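PDB 2HTD: predicted flavin-nucleotide-binding protein from COG3576 family structurally related to pyridoxine 5'-phosphate oxidase from Lactobacillus delbrueckii subsp. bulgaricus, which probably binds a flavin nucleotide and may act as an oxidoreductase related to pyridoxamine 5'-phosphate oxidase. Local coordinates for residues E31-N34 / L35-N39. Sequence-based numbering, arbitrary orientation.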
ATOM      1  N   GLU B  31       2.960   7.087 -19.655  1.00  7.37           N
ATOM      2  CA  GLU B  31       1.676   6.660 -19.113  1.00 11.91           C
ATOM      3  C   GLU B  31       1.813   6.461 -17.638  1.00  9.42           C
ATOM      4  O   GLU B  31       0.869   6.717 -16.828  1.00 11.45           O
ATOM      5  CB  GLU B  31       1.217   5.356 -19.795  1.00  9.65           C
ATOM      6  CG  GLU B  31      -0.047   4.712 -19.246  1.00 14.33           C
ATOM      7  CD  GLU B  31       0.183   3.484 -18.382  1.00 21.15           C
ATOM      8  OE1 GLU B  31       1.323   2.982 -18.300  1.00 24.11           O
ATOM      9  OE2 GLU B  31      -0.807   2.953 -17.812  1.00 27.37           O
ATOM     10  N   GLN B  32       2.954   5.921 -17.197  1.00  8.58           N
ATOM     11  CA  GLN B  32       3.135   5.670 -15.747  1.00  8.98           C
ATOM     12  C   GLN B  32       3.361   6.959 -14.937  1.00 10.82           C
ATOM     13  O   GLN B  32       2.872   7.109 -13.817  1.00 10.90           O
ATOM     14  CB  GLN B  32       4.304   4.706 -15.540  1.00  9.60           C
ATOM     15  CG  GLN B  32       3.943   3.301 -16.015  1.00 10.21           C
ATOM     16  CD  GLN B  32       5.109   2.400 -16.212  1.00 11.24           C
ATOM     17  OE1 GLN B  32       6.264   2.838 -16.237  1.00 11.22           O
ATOM     18  NE2 GLN B  32       4.812   1.112 -16.411  1.00 16.32           N
ATOM     19  N   VAL B  33       4.115   7.873 -15.537  1.00 11.20           N
ATOM     20  CA  VAL B  33       4.244   9.203 -14.967  1.00 10.53           C
ATOM     21  C   VAL B  33       2.871   9.832 -14.763  1.00  9.80           C
ATOM     22  O   VAL B  33       2.557  10.384 -13.703  1.00  9.86           O
ATOM     23  CB  VAL B  33       5.092  10.108 -15.889  1.00  9.46           C
ATOM     24  CG1 VAL B  33       4.908  11.579 -15.460  1.00 11.36           C
ATOM     25  CG2 VAL B  33       6.577   9.712 -15.876  1.00 10.66           C
ATOM     26  N   ASN B  34       2.010   9.737 -15.758  1.00  9.52           N
ATOM     27  CA  ASN B  34       0.663  10.308 -15.599  1.00  9.80           C
ATOM     28  C   ASN B  34      -0.194   9.580 -14.600  1.00  9.69           C
ATOM     29  O   ASN B  34      -0.992  10.202 -13.901  1.00 12.55           O
ATOM     30  CB  ASN B  34      -0.011  10.401 -16.948  1.00 10.42           C
ATOM     31  CG  ASN B  34       0.568  11.515 -17.778  1.00 15.76           C
ATOM     32  OD1 ASN B  34       1.030  12.524 -17.232  1.00 15.45           O
ATOM     33  ND2 ASN B  34       0.534  11.360 -19.100  1.00  9.54           N
ATOM     34  N   LEU B  35      -0.000   8.277 -14.438  1.00 10.18           N
ATOM     35  CA  LEU B  35      -0.663   7.609 -13.307  1.00  8.69           C
ATOM     36  C   LEU B  35      -0.319   8.216 -11.938  1.00  9.66           C
ATOM     37  O   LEU B  35      -1.210   8.450 -11.122  1.00 11.31           O
ATOM     38  CB  LEU B  35      -0.359   6.106 -13.268  1.00 11.35           C
ATOM     39  CG  LEU B  35      -1.186   5.223 -14.208  1.00 14.80           C
ATOM     40  CD1 LEU B  35      -0.569   3.825 -14.340  1.00 14.02           C
ATOM     41  CD2 LEU B  35      -2.619   5.095 -13.696  1.00 15.73           C
ATOM     42  N   PHE B  36       0.989   8.431 -11.720  1.00 12.71           N
ATOM     43  CA  PHE B  36       1.475   9.047 -10.503  1.00 12.09           C
ATOM     44  C   PHE B  36       1.001  10.466 -10.329  1.00 11.35           C
ATOM     45  O   PHE B  36       0.654  10.854  -9.221  1.00 13.69           O
ATOM     46  CB  PHE B  36       3.010   8.986 -10.349  1.00 12.39           C
ATOM     47  CG  PHE B  36       3.510   7.671  -9.834  1.00 10.63           C
ATOM     48  CD1 PHE B  36       3.338   7.305  -8.511  1.00 14.18           C
ATOM     49  CD2 PHE B  36       4.105   6.778 -10.703  1.00 12.76           C
ATOM     50  CE1 PHE B  36       3.784   6.070  -8.063  1.00 13.88           C
ATOM     51  CE2 PHE B  36       4.543   5.551 -10.254  1.00 12.51           C
ATOM     52  CZ  PHE B  36       4.388   5.202  -8.929  1.00 12.43           C
ATOM     53  N   LYS B  37       0.942  11.208 -11.413  1.00 13.17           N
ATOM     54  CA  LYS B  37       0.483  12.593 -11.350  1.00 12.55           C
ATOM     55  C   LYS B  37      -1.003  12.737 -11.032  1.00 14.99           C
ATOM     56  O   LYS B  37      -1.382  13.684 -10.338  1.00 14.99           O
ATOM     57  CB  LYS B  37       0.794  13.317 -12.656  1.00 13.00           C
ATOM     58  CG  LYS B  37       2.228  13.649 -12.809  1.00 14.63           C
ATOM     59  CD  LYS B  37       2.433  14.501 -14.082  1.00 14.11           C
ATOM     60  CE  LYS B  37       3.885  14.843 -14.284  1.00 25.51           C
ATOM     61  NZ  LYS B  37       4.129  15.520 -15.594  1.00 26.87           N
ATOM     62  N   ASN B  38      -1.823  11.835 -11.568  1.00 14.01           N
ATOM     63  CA  ASN B  38      -3.272  12.030 -11.684  1.00 15.64           C
ATOM     64  C   ASN B  38      -4.083  11.279 -10.647  1.00 14.90           C
ATOM     65  O   ASN B  38      -5.315  11.452 -10.551  1.00 17.14           O
ATOM     66  CB  ASN B  38      -3.774  11.568 -13.067  1.00 18.28           C
ATOM     67  CG  ASN B  38      -3.238  12.433 -14.224  1.00 20.13           C
ATOM     68  OD1 ASN B  38      -2.656  13.498 -14.022  1.00 26.69           O
ATOM     69  ND2 ASN B  38      -3.426  11.948 -15.435  1.00 26.44           N
ATOM     70  N   ASN B  39      -3.442  10.396  -9.898  1.00 16.10           N
ATOM     71  CA  ASN B  39      -4.164   9.581  -8.924  1.00 14.31           C
ATOM     72  C   ASN B  39      -3.563   9.697  -7.539  1.00 14.29           C
ATOM     73  O   ASN B  39      -2.412  10.078  -7.372  1.00 17.42           O
ATOM     74  CB  ASN B  39      -4.159   8.109  -9.373  1.00 17.41           C
ATOM     75  CG  ASN B  39      -4.886   7.902 -10.643  1.00 19.90           C
ATOM     76  OD1 ASN B  39      -6.124   7.828 -10.652  1.00 21.47           O
ATOM     77  ND2 ASN B  39      -4.137   7.852 -11.771  1.00 15.51           N
TER
HETATM   78  O   HOH W   1      -1.004  14.418 -16.221  1.00 40.37           O
HETATM   79  O   HOH W   2       3.348  14.009 -17.787  1.00 40.93           O
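Helix 30-38, an amphipathic helix packed on the antiparallel sheet of a fold related to pyridoxamine 5'-phosphate oxidase, runs through E31-N34 and L35-N38 and ends before N39; its i to i+4 bonds start here with L35 N to E31 O. F36, K37 and N38 likewise donate their backbone N-H groups to the O atoms of Q32, V33 and N34. K37 N lies 2.9 Å from V33 O. That bond makes 153° at the hydrogen, whereas N38 N to N34 O is more bent, at 134°. On the sheet side, L35 and F36 both reach V101, and F36 continues to L90 and A92. E31 lies alongside L35 and points the same way: with CG anti to the backbone N and a bend at chi2 (-104°), OE2 comes to 3.6 Å from L35 CD1. V33 and K37 form a second such pair, with V33 CG1 lying 3.6 Å from K37 CE; both side chains also touch V62. Beyond CG the K37 chain is extended, carrying NZ past the valine, and K37 NZ donates to a water 2.8 Å away. That same water donates to N34 OD1, and another water donates to both N34 OD1 and N38 OD1, so two water bridges connect N34 with K37 and N38 on the more exposed side of the helix. N39 is the first residue to leave helical geometry; its side chain touches D94 of strand 88-94, and its amide turns back to the carbonyl of L35. N39 ND2 donates to L35 O at 3.1 Å, arriving in the carbonyl plane on a lone pair, with that oxygen close to the N39 amide plane.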